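Local coordinates for protein ARF-like GTPase (Chlamydomonas reinhardtii, PDB 4M9Q) that belongs to the ARF-like branch of the small P-loop GTPases and is modelled with phosphoaminophosphonic acid-guanylate ester and a magnesium ion, at residues I75-D80 with E88-T93; S138-P143 with L162-G167; R104-C109 with Q181-E186; W65-A70 with Q189-K194. All coordinates share one frame; numbering follows the deposited sequence.

Contact 1: residues I75-D80 with E88-T93; sequences IVYVVD and EESKMT
Tyr-77 and Ser-90 both swing their first side-chain atom away from the backbone N (chi1 -165° and -161°); Tyr-77 CB points toward the helix, the phenol reaches Ser-90, and the serine hydroxyl turns to meet it. Tyr-77 OH and Ser-90 OG share a hydrogen bond of 2.9 Å, in which either could be the donor. The serine oxygen sits at the ring edge, near the ring plane, and is 3.2 Å from Tyr-77 CE2. The carbonyl Ser-90 O lies at 2.9 Å from the same Tyr-77 OH. Strand 74-80 and helix 87-99 are the first two elements of a beta-alpha-beta unit completed by strand 108-113, and here their short axes run antiparallel at 168°, 9.8 Å apart. One water bridges the same two segments, donating to Val-78 O (2.8 Å) and lying 2.6 Å from Ser-90 OG, which therefore has two polar partners. Thr-93 offers carbon to the phenol, its CB 3.6 Å from Tyr-77 OH. Its hydroxyl instead turns back along the helix to bond Glu-89 O, which Thr-93 N reaches from the other face of the carbonyl plane.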
loop_
_atom_site.group_PDB
_atom_site.type_symbol
_atom_site.label_atom_id
_atom_site.label_comp_id
_atom_site.label_asym_id
_atom_site.label_seq_id
_atom_site.Cartn_x
_atom_site.Cartn_y
_atom_site.Cartn_z
ATOM N N ILE A 75 4.356 -1.289 -2.792
ATOM C CA ILE A 75 3.338 -0.469 -2.163
ATOM C C ILE A 75 1.985 -1.129 -2.316
ATOM O O ILE A 75 1.726 -1.733 -3.348
ATOM C CB ILE A 75 3.282 0.903 -2.843
ATOM C CG1 ILE A 75 4.363 1.802 -2.252
ATOM C CG2 ILE A 75 1.878 1.525 -2.727
ATOM C CD1 ILE A 75 4.049 3.276 -2.406
ATOM N N VAL A 76 1.146 -1.067 -1.282
ATOM C CA VAL A 76 -0.259 -1.293 -1.458
ATOM C C VAL A 76 -0.858 0.117 -1.366
ATOM O O VAL A 76 -0.660 0.779 -0.361
ATOM C CB VAL A 76 -0.825 -2.214 -0.419
ATOM C CG1 VAL A 76 -2.334 -2.319 -0.561
ATOM C CG2 VAL A 76 -0.188 -3.591 -0.503
ATOM N N TYR A 77 -1.534 0.593 -2.423
ATOM C CA TYR A 77 -2.208 1.856 -2.390
ATOM C C TYR A 77 -3.717 1.609 -2.352
ATOM O O TYR A 77 -4.250 0.885 -3.197
ATOM C CB TYR A 77 -1.829 2.659 -3.602
ATOM C CG TYR A 77 -2.199 4.128 -3.476
ATOM C CD1 TYR A 77 -1.407 4.992 -2.777
ATOM C CD2 TYR A 77 -3.358 4.623 -4.062
ATOM C CE1 TYR A 77 -1.761 6.305 -2.650
ATOM C CE2 TYR A 77 -3.717 5.930 -3.928
ATOM C CZ TYR A 77 -2.912 6.765 -3.220
ATOM O OH TYR A 77 -3.257 8.070 -3.121
ATOM N N VAL A 78 -4.409 2.159 -1.362
ATOM C CA VAL A 78 -5.812 1.911 -1.164
ATOM C C VAL A 78 -6.578 3.174 -1.492
ATOM O O VAL A 78 -6.237 4.282 -1.047
ATOM C CB VAL A 78 -6.085 1.500 0.294
ATOM C CG1 VAL A 78 -7.552 1.097 0.497
ATOM C CG2 VAL A 78 -5.173 0.343 0.727
ATOM N N VAL A 79 -7.647 3.008 -2.280
ATOM C CA VAL A 79 -8.500 4.102 -2.680
ATOM C C VAL A 79 -9.886 3.797 -2.182
ATOM O O VAL A 79 -10.342 2.649 -2.261
ATOM C CB VAL A 79 -8.585 4.208 -4.204
ATOM C CG1 VAL A 79 -9.490 5.367 -4.611
ATOM C CG2 VAL A 79 -7.215 4.429 -4.781
ATOM N N ASP A 80 -10.580 4.823 -1.686
ATOM C CA ASP A 80 -12.003 4.649 -1.359
ATOM C C ASP A 80 -12.720 4.767 -2.679
ATOM O O ASP A 80 -12.885 5.882 -3.200
ATOM C CB ASP A 80 -12.464 5.696 -0.339
ATOM C CG ASP A 80 -13.936 5.560 0.075
ATOM O OD1 ASP A 80 -14.702 4.786 -0.559
ATOM O OD2 ASP A 80 -14.356 6.307 1.034
ATOM N N GLU A 88 -9.215 12.852 -7.405
ATOM C CA GLU A 88 -8.170 13.739 -7.902
ATOM C C GLU A 88 -7.070 13.956 -6.865
ATOM O O GLU A 88 -5.899 13.982 -7.247
ATOM C CB GLU A 88 -8.726 15.067 -8.403
ATOM C CG GLU A 88 -7.746 15.819 -9.293
ATOM C CD GLU A 88 -7.735 15.304 -10.720
ATOM O OE1 GLU A 88 -8.480 14.351 -11.004
ATOM O OE2 GLU A 88 -6.986 15.845 -11.558
ATOM N N GLU A 89 -7.404 14.093 -5.573
ATOM C CA GLU A 89 -6.333 14.208 -4.584
ATOM C C GLU A 89 -5.596 12.878 -4.391
ATOM O O GLU A 89 -4.393 12.873 -4.119
ATOM C CB GLU A 89 -6.720 14.816 -3.236
ATOM C CG GLU A 89 -7.693 14.077 -2.395
ATOM C CD GLU A 89 -7.671 14.523 -0.924
ATOM O OE1 GLU A 89 -6.588 14.660 -0.289
ATOM O OE2 GLU A 89 -8.779 14.739 -0.373
ATOM N N SER A 90 -6.299 11.769 -4.559
ATOM C CA SER A 90 -5.632 10.487 -4.446
ATOM C C SER A 90 -4.658 10.361 -5.614
ATOM O O SER A 90 -3.550 9.877 -5.429
ATOM C CB SER A 90 -6.632 9.325 -4.423
ATOM O OG SER A 90 -6.038 8.140 -3.890
ATOM N N LYS A 91 -5.066 10.805 -6.795
ATOM C CA LYS A 91 -4.184 10.829 -7.947
ATOM C C LYS A 91 -2.919 11.695 -7.696
ATOM O O LYS A 91 -1.797 11.297 -8.042
ATOM C CB LYS A 91 -4.966 11.309 -9.182
ATOM C CG LYS A 91 -4.161 11.507 -10.465
ATOM C CD LYS A 91 -5.043 12.086 -11.582
ATOM C CE LYS A 91 -4.234 12.681 -12.721
ATOM N NZ LYS A 91 -5.023 13.619 -13.563
ATOM N N MET A 92 -3.088 12.879 -7.115
ATOM C CA MET A 92 -1.943 13.753 -6.889
ATOM C C MET A 92 -1.060 13.118 -5.822
ATOM O O MET A 92 0.164 13.226 -5.856
ATOM C CB MET A 92 -2.374 15.149 -6.444
ATOM C CG MET A 92 -3.135 15.939 -7.504
ATOM S SD MET A 92 -3.370 17.692 -7.096
ATOM C CE MET A 92 -3.135 17.757 -5.301
ATOM N N THR A 93 -1.686 12.446 -4.868
ATOM C CA THR A 93 -0.941 11.868 -3.761
ATOM C C THR A 93 -0.088 10.688 -4.241
ATOM O O THR A 93 1.090 10.531 -3.868
ATOM C CB THR A 93 -1.907 11.424 -2.663
ATOM O OG1 THR A 93 -2.532 12.585 -2.107
ATOM C CG2 THR A 93 -1.195 10.762 -1.609
HETATM O O HOH W 1 -6.574 6.974 -1.595
#

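Contact 2: residues S138-P143 with L162-G167; sequences SHNVFP and LKWLVG
Asn-140 lies over one face of the Trp-164 indole: its CB sits 3.6 Å above the centroid of the six-membered ring, only 9° off the normal, in a CH-pi contact. Farther along the same face, Asn-140 ND2 is 3.6 Å from Trp-164 NE1, with the amide plane steeply inclined to the indole. Phe-142 comes in beside the root of the tryptophan, its CZ 3.6 Å from Trp-164 CB and the indole CG in the plane of the phenyl ring at its edge. The two rings meet obliquely, their planes 57° apart. The far end of the indole rests against backbone, with Trp-164 CH2 3.5 Å from His-139 CA, and Ser-138 OG lies 3.7 Å from Trp-164 CZ2. Trp-164 gets this reach from a first torsion with CG anti to the backbone N (chi1 173°), which carries the indole off helix 157-190 toward the strand. The strand 139-143 is the outermost of its side of the sheet, held by backbone hydrogen bonds to strand 108-113; Phe-142 also packs on Cys-109 and Phe-111. Val-141 N makes a weak bond to Asn-140 OD1, which may limit rotation of the amide. No hydrogen bond links the two segments, so helix and edge strand meet here through dispersion, with Asn-140 over the face of Trp-164 and Phe-142 beside its root.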
loop_
_atom_site.group_PDB
_atom_site.type_symbol
_atom_site.label_atom_id
_atom_site.label_comp_id
_atom_site.label_asym_id
_atom_site.label_seq_id
_atom_site.Cartn_x
_atom_site.Cartn_y
_atom_site.Cartn_z
ATOM N N SER A 138 4.893 -1.051 -12.374
ATOM C CA SER A 138 4.006 -2.150 -12.573
ATOM C C SER A 138 2.877 -2.041 -11.539
ATOM O O SER A 138 3.120 -1.696 -10.386
ATOM C CB SER A 138 4.778 -3.450 -12.476
ATOM O OG SER A 138 3.873 -4.527 -12.458
ATOM N N HIS A 139 1.633 -2.281 -11.951
ATOM C CA HIS A 139 0.528 -2.151 -11.033
ATOM C C HIS A 139 -0.645 -2.871 -11.500
ATOM O O HIS A 139 -0.795 -3.161 -12.693
ATOM C CB HIS A 139 0.141 -0.722 -10.848
ATOM C CG HIS A 139 -0.325 -0.067 -12.098
ATOM N ND1 HIS A 139 0.532 0.452 -12.981
ATOM C CD2 HIS A 139 -1.616 0.089 -12.643
ATOM C CE1 HIS A 139 -0.171 0.963 -14.044
ATOM N NE2 HIS A 139 -1.483 0.712 -13.841
ATOM N N ASN A 140 -1.530 -3.147 -10.563
ATOM C CA ASN A 140 -2.762 -3.846 -10.885
ATOM C C ASN A 140 -3.797 -3.351 -9.917
ATOM O O ASN A 140 -3.444 -3.034 -8.770
ATOM C CB ASN A 140 -2.544 -5.348 -10.691
ATOM C CG ASN A 140 -3.484 -6.202 -11.507
ATOM O OD1 ASN A 140 -4.469 -5.742 -12.073
ATOM N ND2 ASN A 140 -3.162 -7.480 -11.579
ATOM N N VAL A 141 -5.060 -3.327 -10.327
ATOM C CA VAL A 141 -6.105 -2.774 -9.482
ATOM C C VAL A 141 -7.043 -3.875 -9.128
ATOM O O VAL A 141 -7.460 -4.610 -10.001
ATOM C CB VAL A 141 -6.934 -1.688 -10.215
ATOM C CG1 VAL A 141 -8.127 -1.231 -9.360
ATOM C CG2 VAL A 141 -6.024 -0.528 -10.624
ATOM N N PHE A 142 -7.389 -3.970 -7.858
ATOM C CA PHE A 142 -8.225 -5.034 -7.362
ATOM C C PHE A 142 -9.340 -4.415 -6.565
ATOM O O PHE A 142 -9.095 -3.750 -5.577
ATOM C CB PHE A 142 -7.441 -5.910 -6.411
ATOM C CG PHE A 142 -6.270 -6.589 -7.049
ATOM C CD1 PHE A 142 -5.009 -6.022 -6.989
ATOM C CD2 PHE A 142 -6.420 -7.813 -7.662
ATOM C CE1 PHE A 142 -3.928 -6.648 -7.550
ATOM C CE2 PHE A 142 -5.346 -8.436 -8.247
ATOM C CZ PHE A 142 -4.105 -7.844 -8.204
ATOM N N PRO A 143 -10.584 -4.619 -7.002
ATOM C CA PRO A 143 -11.673 -4.196 -6.184
ATOM C C PRO A 143 -11.804 -5.068 -4.951
ATOM O O PRO A 143 -11.580 -6.266 -5.035
ATOM C CB PRO A 143 -12.898 -4.372 -7.093
ATOM C CG PRO A 143 -12.435 -5.022 -8.329
ATOM C CD PRO A 143 -10.969 -5.158 -8.303
ATOM N N LEU A 162 -2.522 -9.239 -2.655
ATOM C CA LEU A 162 -1.227 -9.503 -2.019
ATOM C C LEU A 162 -0.396 -10.506 -2.803
ATOM O O LEU A 162 0.792 -10.288 -3.000
ATOM C CB LEU A 162 -1.408 -9.945 -0.567
ATOM C CG LEU A 162 -0.148 -10.043 0.262
ATOM C CD1 LEU A 162 0.566 -8.711 0.294
ATOM C CD2 LEU A 162 -0.479 -10.483 1.673
ATOM N N LYS A 163 -1.022 -11.570 -3.291
ATOM C CA LYS A 163 -0.288 -12.615 -4.029
ATOM C C LYS A 163 0.258 -12.085 -5.355
ATOM O O LYS A 163 1.334 -12.464 -5.771
ATOM C CB LYS A 163 -1.188 -13.811 -4.356
ATOM C CG LYS A 163 -1.274 -14.852 -3.261
ATOM C CD LYS A 163 -2.403 -15.883 -3.483
ATOM C CE LYS A 163 -2.241 -17.056 -2.516
ATOM N NZ LYS A 163 -1.083 -17.976 -2.875
ATOM N N TRP A 164 -0.512 -11.239 -6.035
ATOM C CA TRP A 164 -0.002 -10.598 -7.238
ATOM C C TRP A 164 1.208 -9.733 -6.884
ATOM O O TRP A 164 2.192 -9.730 -7.605
ATOM C CB TRP A 164 -1.066 -9.752 -7.886
ATOM C CG TRP A 164 -0.497 -8.969 -9.019
ATOM C CD1 TRP A 164 -0.301 -9.391 -10.349
ATOM C CD2 TRP A 164 0.059 -7.632 -8.972
ATOM N NE1 TRP A 164 0.290 -8.404 -11.083
ATOM C CE2 TRP A 164 0.541 -7.332 -10.315
ATOM C CE3 TRP A 164 0.161 -6.696 -8.021
ATOM C CZ2 TRP A 164 1.093 -6.139 -10.631
ATOM C CZ3 TRP A 164 0.758 -5.486 -8.341
ATOM C CH2 TRP A 164 1.225 -5.231 -9.622
ATOM N N LEU A 165 1.146 -8.994 -5.774
ATOM C CA LEU A 165 2.244 -8.101 -5.407
ATOM C C LEU A 165 3.485 -8.927 -5.112
ATOM O O LEU A 165 4.571 -8.644 -5.630
ATOM C CB LEU A 165 1.945 -7.312 -4.137
ATOM C CG LEU A 165 2.158 -5.813 -4.055
ATOM C CD1 LEU A 165 2.411 -5.414 -2.611
ATOM C CD2 LEU A 165 3.201 -5.315 -4.978
ATOM N N VAL A 166 3.294 -9.941 -4.271
ATOM C CA VAL A 166 4.426 -10.712 -3.791
ATOM C C VAL A 166 5.065 -11.441 -4.962
ATOM O O VAL A 166 6.281 -11.496 -5.066
ATOM C CB VAL A 166 4.038 -11.656 -2.630
ATOM C CG1 VAL A 166 5.191 -12.600 -2.357
ATOM C CG2 VAL A 166 3.681 -10.807 -1.389
ATOM N N GLY A 167 4.243 -11.951 -5.853
ATOM C CA GLY A 167 4.736 -12.601 -7.060
ATOM C C GLY A 167 5.500 -11.650 -7.957
ATOM O O GLY A 167 6.478 -12.030 -8.587
#

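Contact 3: residues R104-C109 with Q181-E186; sequences RDKPIC and QTEAEE
Lys-106 stands in extended backbone just ahead of strand 108-113, while Glu-183 belongs to a regular turn of the long helix 157-190, so a loop entering the sheet faces the far part of the last helix. In the Rossmann-like P-loop fold of ARF-family proteins, 108-113 is one of the inner parallel strands. The chain approaches it through Asp-105, in the left-handed helical conformation (phi 62°), directly before the lysine. From there Lys-106 CB points toward the helix, and beyond CG the chain is fully extended. Glu-183 approaches from the opposite direction, also extended after a first torsion that tucks CG between the backbone N and the carbonyl carbon (chi1 78°). The two side chains meet at their charged ends in a salt bridge that includes a hydrogen bond, Lys-106 NZ to Glu-183 OE1, 2.6 Å. Glu-183 is described here in one of two deposited conformers, and because its OE1 also lies 2.6 Å from Ala-70 O the exact fit is uncertain. Both residues are buried, and the ammonium is gripped further by the carbonyl oxygens of Val-72 and Phe-102, to which it also donates. Such a setting probably stabilises the charged form of the lysine. Glu-183 OE2 also has a long, weak ion pair with Arg-179. The carboxylate is met on the syn side of OE1, with NZ standing 24° out of its plane, and Lys-106 CE follows at 3.2 Å from Glu-183 OE1.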
loop_
_atom_site.group_PDB
_atom_site.type_symbol
_atom_site.label_atom_id
_atom_site.label_comp_id
_atom_site.label_asym_id
_atom_site.label_seq_id
_atom_site.Cartn_x
_atom_site.Cartn_y
_atom_site.Cartn_z
ATOM N N ARG A 104 11.239 4.031 -8.110
ATOM C CA ARG A 104 11.371 3.583 -9.491
ATOM C C ARG A 104 11.370 2.041 -9.564
ATOM O O ARG A 104 11.897 1.386 -8.707
ATOM C CB ARG A 104 12.571 4.312 -10.143
ATOM C CG ARG A 104 13.401 3.572 -11.178
ATOM C CD ARG A 104 14.544 2.819 -10.505
ATOM N NE ARG A 104 15.794 2.856 -11.259
ATOM C CZ ARG A 104 16.929 2.279 -10.868
ATOM N NH1 ARG A 104 16.996 1.622 -9.724
ATOM N NH2 ARG A 104 18.016 2.373 -11.638
ATOM N N ASP A 105 10.658 1.474 -10.531
ATOM C CA ASP A 105 10.511 -0.007 -10.692
ATOM C C ASP A 105 9.831 -0.826 -9.576
ATOM O O ASP A 105 9.761 -2.034 -9.682
ATOM C CB ASP A 105 11.881 -0.662 -11.016
ATOM C CG ASP A 105 12.464 -0.198 -12.381
ATOM O OD1 ASP A 105 11.685 0.068 -13.349
ATOM O OD2 ASP A 105 13.710 -0.115 -12.482
ATOM N N LYS A 106 9.335 -0.201 -8.507
ATOM C CA LYS A 106 8.657 -0.946 -7.462
ATOM C C LYS A 106 7.163 -1.066 -7.797
ATOM O O LYS A 106 6.521 -0.104 -8.294
ATOM C CB LYS A 106 8.838 -0.269 -6.125
ATOM C CG LYS A 106 10.258 -0.375 -5.591
ATOM C CD LYS A 106 10.451 0.397 -4.308
ATOM C CE LYS A 106 11.896 0.372 -3.809
ATOM N NZ LYS A 106 12.050 1.252 -2.612
ATOM N N PRO A 107 6.590 -2.250 -7.556
ATOM C CA PRO A 107 5.223 -2.478 -7.945
ATOM C C PRO A 107 4.208 -1.913 -6.932
ATOM O O PRO A 107 4.563 -1.723 -5.735
ATOM C CB PRO A 107 5.145 -3.982 -8.005
ATOM C CG PRO A 107 6.138 -4.471 -7.058
ATOM C CD PRO A 107 7.265 -3.493 -7.168
ATOM N N ILE A 108 2.997 -1.612 -7.438
ATOM C CA ILE A 108 1.892 -1.045 -6.661
ATOM C C ILE A 108 0.636 -1.916 -6.794
ATOM O O ILE A 108 0.131 -2.199 -7.883
ATOM C CB ILE A 108 1.417 0.322 -7.142
ATOM C CG1 ILE A 108 2.500 1.147 -7.770
ATOM C CG2 ILE A 108 0.860 1.144 -5.975
ATOM C CD1 ILE A 108 3.533 1.454 -6.809
ATOM N N CYS A 109 0.128 -2.368 -5.677
ATOM C CA CYS A 109 -1.113 -3.073 -5.669
ATOM C C CYS A 109 -2.169 -2.041 -5.245
ATOM O O CYS A 109 -2.088 -1.487 -4.186
ATOM C CB CYS A 109 -1.023 -4.208 -4.686
ATOM S SG CYS A 109 -2.595 -4.980 -4.388
ATOM N N GLN A 181 18.040 -2.883 0.137
ATOM C CA GLN A 181 18.939 -2.952 1.293
ATOM C C GLN A 181 19.941 -1.834 1.268
ATOM O O GLN A 181 20.174 -1.192 2.273
ATOM C CB GLN A 181 19.631 -4.331 1.372
ATOM C CG GLN A 181 18.693 -5.433 1.878
ATOM C CD GLN A 181 18.134 -5.136 3.273
ATOM O OE1 GLN A 181 17.038 -4.595 3.427
ATOM N NE2 GLN A 181 18.905 -5.466 4.298
ATOM N N THR A 182 20.505 -1.584 0.098
ATOM C CA THR A 182 21.524 -0.544 -0.050
ATOM C C THR A 182 20.924 0.844 0.130
ATOM O O THR A 182 21.456 1.638 0.908
ATOM C CB THR A 182 22.203 -0.612 -1.435
ATOM O OG1 THR A 182 22.546 -1.974 -1.735
ATOM C CG2 THR A 182 23.470 0.241 -1.467
ATOM N N GLU A 183 19.830 1.120 -0.608
ATOM C CA GLU A 183 19.086 2.402 -0.542
ATOM C C GLU A 183 18.611 2.680 0.885
ATOM O O GLU A 183 18.829 3.771 1.401
ATOM C CB GLU A 183 17.909 2.457 -1.558
ATOM C CG GLU A 183 16.641 1.689 -1.138
ATOM C CD GLU A 183 15.417 1.747 -2.101
ATOM O OE1 GLU A 183 14.562 0.842 -2.059
ATOM O OE2 GLU A 183 15.263 2.693 -2.888
ATOM N N ALA A 184 18.025 1.675 1.540
ATOM C CA ALA A 184 17.512 1.803 2.934
ATOM C C ALA A 184 18.609 2.216 3.908
ATOM O O ALA A 184 18.417 3.153 4.674
ATOM C CB ALA A 184 16.880 0.500 3.417
ATOM N N GLU A 185 19.741 1.511 3.893
ATOM C CA GLU A 185 20.860 1.840 4.792
ATOM C C GLU A 185 21.415 3.225 4.512
ATOM O O GLU A 185 21.677 3.965 5.442
ATOM C CB GLU A 185 21.987 0.800 4.736
ATOM C CG GLU A 185 23.032 0.973 5.847
ATOM C CD GLU A 185 23.895 -0.265 6.070
ATOM O OE1 GLU A 185 23.341 -1.388 5.931
ATOM O OE2 GLU A 185 25.120 -0.134 6.397
ATOM N N GLU A 186 21.555 3.583 3.238
ATOM C CA GLU A 186 21.933 4.960 2.854
ATOM C C GLU A 186 21.042 6.035 3.502
ATOM O O GLU A 186 21.523 7.044 3.961
ATOM C CB GLU A 186 21.888 5.143 1.325
ATOM C CG GLU A 186 23.162 4.809 0.543
ATOM C CD GLU A 186 22.951 4.768 -0.982
ATOM O OE1 GLU A 186 23.948 4.960 -1.715
ATOM O OE2 GLU A 186 21.806 4.537 -1.463
#

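Contact 4: residues W65-A70 with Q189-K194; sequences WKKYLA and QEEARK
A small salt-bridge network at the surface joins the loop between strands 48-55 and 74-80 to the C-terminal end of the modelled chain. In ARF-type GTPases this loop houses the switch II region, and residues 65-70 probably include its C-terminal part. Across the contact the bridge is between Lys-67 and Glu-191, with Lys-67 NZ 3.5 Å from Glu-191 OE2, a weak hydrogen bond. The carbon chain of the lysine also comes near, its CD 4.0 Å from the same OE2. Glu-191 has CG anti to its carbonyl carbon (chi1 -69°) and then runs extended, which carries the carboxylate across the gap. Lys-67 reaches it with a chain bent at chi2 and chi4, and the two side chains cross at a slant. Lys-194 closes the network from the same segment as the glutamate, its NZ 3.2 Å from Glu-191 OE2. The ammonium groups of Lys-67 and Lys-194, their NZ atoms 4.8 Å apart, share Glu-191 OE2, which probably balances part of their charge. Backbones stay well separated, with 10.0 Å between Lys-67 CA and Glu-191 CA. Around this bridge the loop is held by side-chain packing: Trp-65 lies on Thr-93 and Val-97 of helix 87-99 and on Leu-55 of strand 48-55, while Ala-70 touches Glu-183 and Val-187 of helix 157-190.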
loop_
_atom_site.group_PDB
_atom_site.type_symbol
_atom_site.label_atom_id
_atom_site.label_comp_id
_atom_site.label_asym_id
_atom_site.label_seq_id
_atom_site.Cartn_x
_atom_site.Cartn_y
_atom_site.Cartn_z
ATOM N N TRP A 65 5.281 9.605 4.625
ATOM C CA TRP A 65 5.401 8.503 3.677
ATOM C C TRP A 65 6.759 8.428 3.076
ATOM O O TRP A 65 7.357 7.350 3.051
ATOM C CB TRP A 65 4.432 8.619 2.551
ATOM C CG TRP A 65 3.010 8.488 2.942
ATOM C CD1 TRP A 65 2.481 8.323 4.210
ATOM C CD2 TRP A 65 1.876 8.563 2.065
ATOM N NE1 TRP A 65 1.119 8.281 4.158
ATOM C CE2 TRP A 65 0.692 8.404 2.905
ATOM C CE3 TRP A 65 1.724 8.678 0.711
ATOM C CZ2 TRP A 65 -0.572 8.433 2.399
ATOM C CZ3 TRP A 65 0.429 8.699 0.184
ATOM C CH2 TRP A 65 -0.693 8.598 1.014
ATOM N N LYS A 66 7.310 9.567 2.629
ATOM C CA LYS A 66 8.584 9.500 1.927
ATOM C C LYS A 66 9.715 8.955 2.767
ATOM O O LYS A 66 10.720 8.500 2.234
ATOM C CB LYS A 66 8.979 10.794 1.193
ATOM C CG LYS A 66 8.437 12.120 1.693
ATOM C CD LYS A 66 9.314 12.724 2.755
ATOM C CE LYS A 66 9.580 14.197 2.516
ATOM N NZ LYS A 66 10.383 14.681 3.688
ATOM N N LYS A 67 9.549 8.952 4.079
ATOM C CA LYS A 67 10.616 8.456 4.962
ATOM C C LYS A 67 10.713 6.934 4.927
ATOM O O LYS A 67 11.693 6.378 5.413
ATOM C CB LYS A 67 10.425 8.961 6.396
ATOM C CG LYS A 67 10.178 10.449 6.427
ATOM C CD LYS A 67 10.765 11.064 7.672
ATOM C CE LYS A 67 10.899 12.577 7.552
ATOM N NZ LYS A 67 12.163 12.959 8.217
ATOM N N TYR A 68 9.724 6.286 4.314
ATOM C CA TYR A 68 9.677 4.843 4.211
ATOM C C TYR A 68 9.999 4.318 2.827
ATOM O O TYR A 68 10.142 3.082 2.656
ATOM C CB TYR A 68 8.280 4.334 4.576
ATOM C CG TYR A 68 7.981 4.391 6.038
ATOM C CD1 TYR A 68 8.088 3.246 6.824
ATOM C CD2 TYR A 68 7.615 5.586 6.648
ATOM C CE1 TYR A 68 7.825 3.283 8.177
ATOM C CE2 TYR A 68 7.362 5.641 8.012
ATOM C CZ TYR A 68 7.460 4.480 8.765
ATOM O OH TYR A 68 7.188 4.490 10.109
ATOM N N LEU A 69 10.060 5.181 1.822
ATOM C CA LEU A 69 10.003 4.639 0.460
ATOM C C LEU A 69 11.293 3.960 0.071
ATOM O O LEU A 69 11.301 3.113 -0.834
ATOM C CB LEU A 69 9.595 5.689 -0.546
ATOM C CG LEU A 69 8.189 6.244 -0.275
ATOM C CD1 LEU A 69 7.906 7.404 -1.227
ATOM C CD2 LEU A 69 7.115 5.152 -0.376
ATOM N N ALA A 70 12.367 4.281 0.794
ATOM C CA ALA A 70 13.687 3.679 0.553
ATOM C C ALA A 70 13.768 2.269 1.081
ATOM O O ALA A 70 14.482 1.437 0.520
ATOM C CB ALA A 70 14.801 4.528 1.178
ATOM N N GLN A 189 21.431 5.889 7.333
ATOM C CA GLN A 189 22.734 6.499 7.600
ATOM C C GLN A 189 22.621 8.011 7.744
ATOM O O GLN A 189 23.210 8.603 8.644
ATOM C CB GLN A 189 23.685 6.202 6.432
ATOM C CG GLN A 189 25.027 5.625 6.829
ATOM C CD GLN A 189 25.061 4.101 6.843
ATOM O OE1 GLN A 189 25.704 3.472 5.996
ATOM N NE2 GLN A 189 24.384 3.501 7.817
ATOM N N GLU A 190 21.867 8.624 6.837
ATOM C CA GLU A 190 21.750 10.072 6.771
ATOM C C GLU A 190 20.836 10.675 7.816
ATOM O O GLU A 190 20.855 11.883 8.017
ATOM C CB GLU A 190 21.321 10.495 5.372
ATOM C CG GLU A 190 22.479 10.421 4.385
ATOM C CD GLU A 190 22.415 11.513 3.337
ATOM O OE1 GLU A 190 21.365 11.605 2.650
ATOM O OE2 GLU A 190 23.414 12.270 3.209
ATOM N N GLU A 191 20.048 9.852 8.493
ATOM C CA GLU A 191 19.250 10.350 9.611
ATOM C C GLU A 191 19.932 10.253 10.975
ATOM O O GLU A 191 19.383 10.724 11.968
ATOM C CB GLU A 191 17.878 9.682 9.623
ATOM C CG GLU A 191 17.024 10.146 8.451
ATOM C CD GLU A 191 15.579 9.737 8.583
ATOM O OE1 GLU A 191 15.331 8.584 8.996
ATOM O OE2 GLU A 191 14.692 10.565 8.273
ATOM N N ALA A 192 21.127 9.659 11.017
ATOM C CA ALA A 192 22.016 9.781 12.177
ATOM C C ALA A 192 22.371 11.259 12.437
ATOM O O ALA A 192 22.731 11.627 13.553
ATOM C CB ALA A 192 23.278 8.948 11.974
ATOM N N ARG A 193 22.212 12.096 11.405
ATOM C CA ARG A 193 22.450 13.552 11.469
ATOM C C ARG A 193 21.818 14.318 12.637
ATOM O O ARG A 193 22.427 15.274 13.133
ATOM C CB ARG A 193 21.989 14.232 10.153
ATOM C CG ARG A 193 22.847 13.995 8.904
ATOM C CD ARG A 193 24.345 14.227 9.112
ATOM N NE ARG A 193 24.915 13.177 9.956
ATOM C CZ ARG A 193 25.130 11.917 9.577
ATOM N NH1 ARG A 193 24.877 11.514 8.340
ATOM N NH2 ARG A 193 25.620 11.051 10.448
ATOM N N LYS A 194 20.622 13.915 13.070
ATOM C CA LYS A 194 19.795 14.756 13.959
ATOM C C LYS A 194 20.408 15.189 15.309
ATOM O O LYS A 194 19.791 15.974 16.033
ATOM C CB LYS A 194 18.420 14.114 14.185
ATOM C CG LYS A 194 17.418 14.442 13.084
ATOM C CD LYS A 194 16.400 13.321 12.881
ATOM C CE LYS A 194 15.981 13.159 11.422
ATOM N NZ LYS A 194 15.794 11.724 11.059
#

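Overall arrangement
Contacts 1 and 3 are buried, whereas contacts 2 and 4 lie at the surface. Strands 74-80, 108-113 and 139-143 are successive neighbours in one sheet, so contacts 1, 2 and 3 all reach it; helices 87-99 and 157-190 meet it in contacts 1 and 2. Helix 157-190 is used again in contact 3, and contact 4 lies at its C-terminal end. Chemistry shifts along this path: hydroxyls and a water in contact 1, an indole face, a second aromatic ring and carbon in contact 2, a short buried ion pair in contact 3, a looser solvent-side network in contact 4. Contacts 3 and 4 also touch, through Glu-183 and Ala-70.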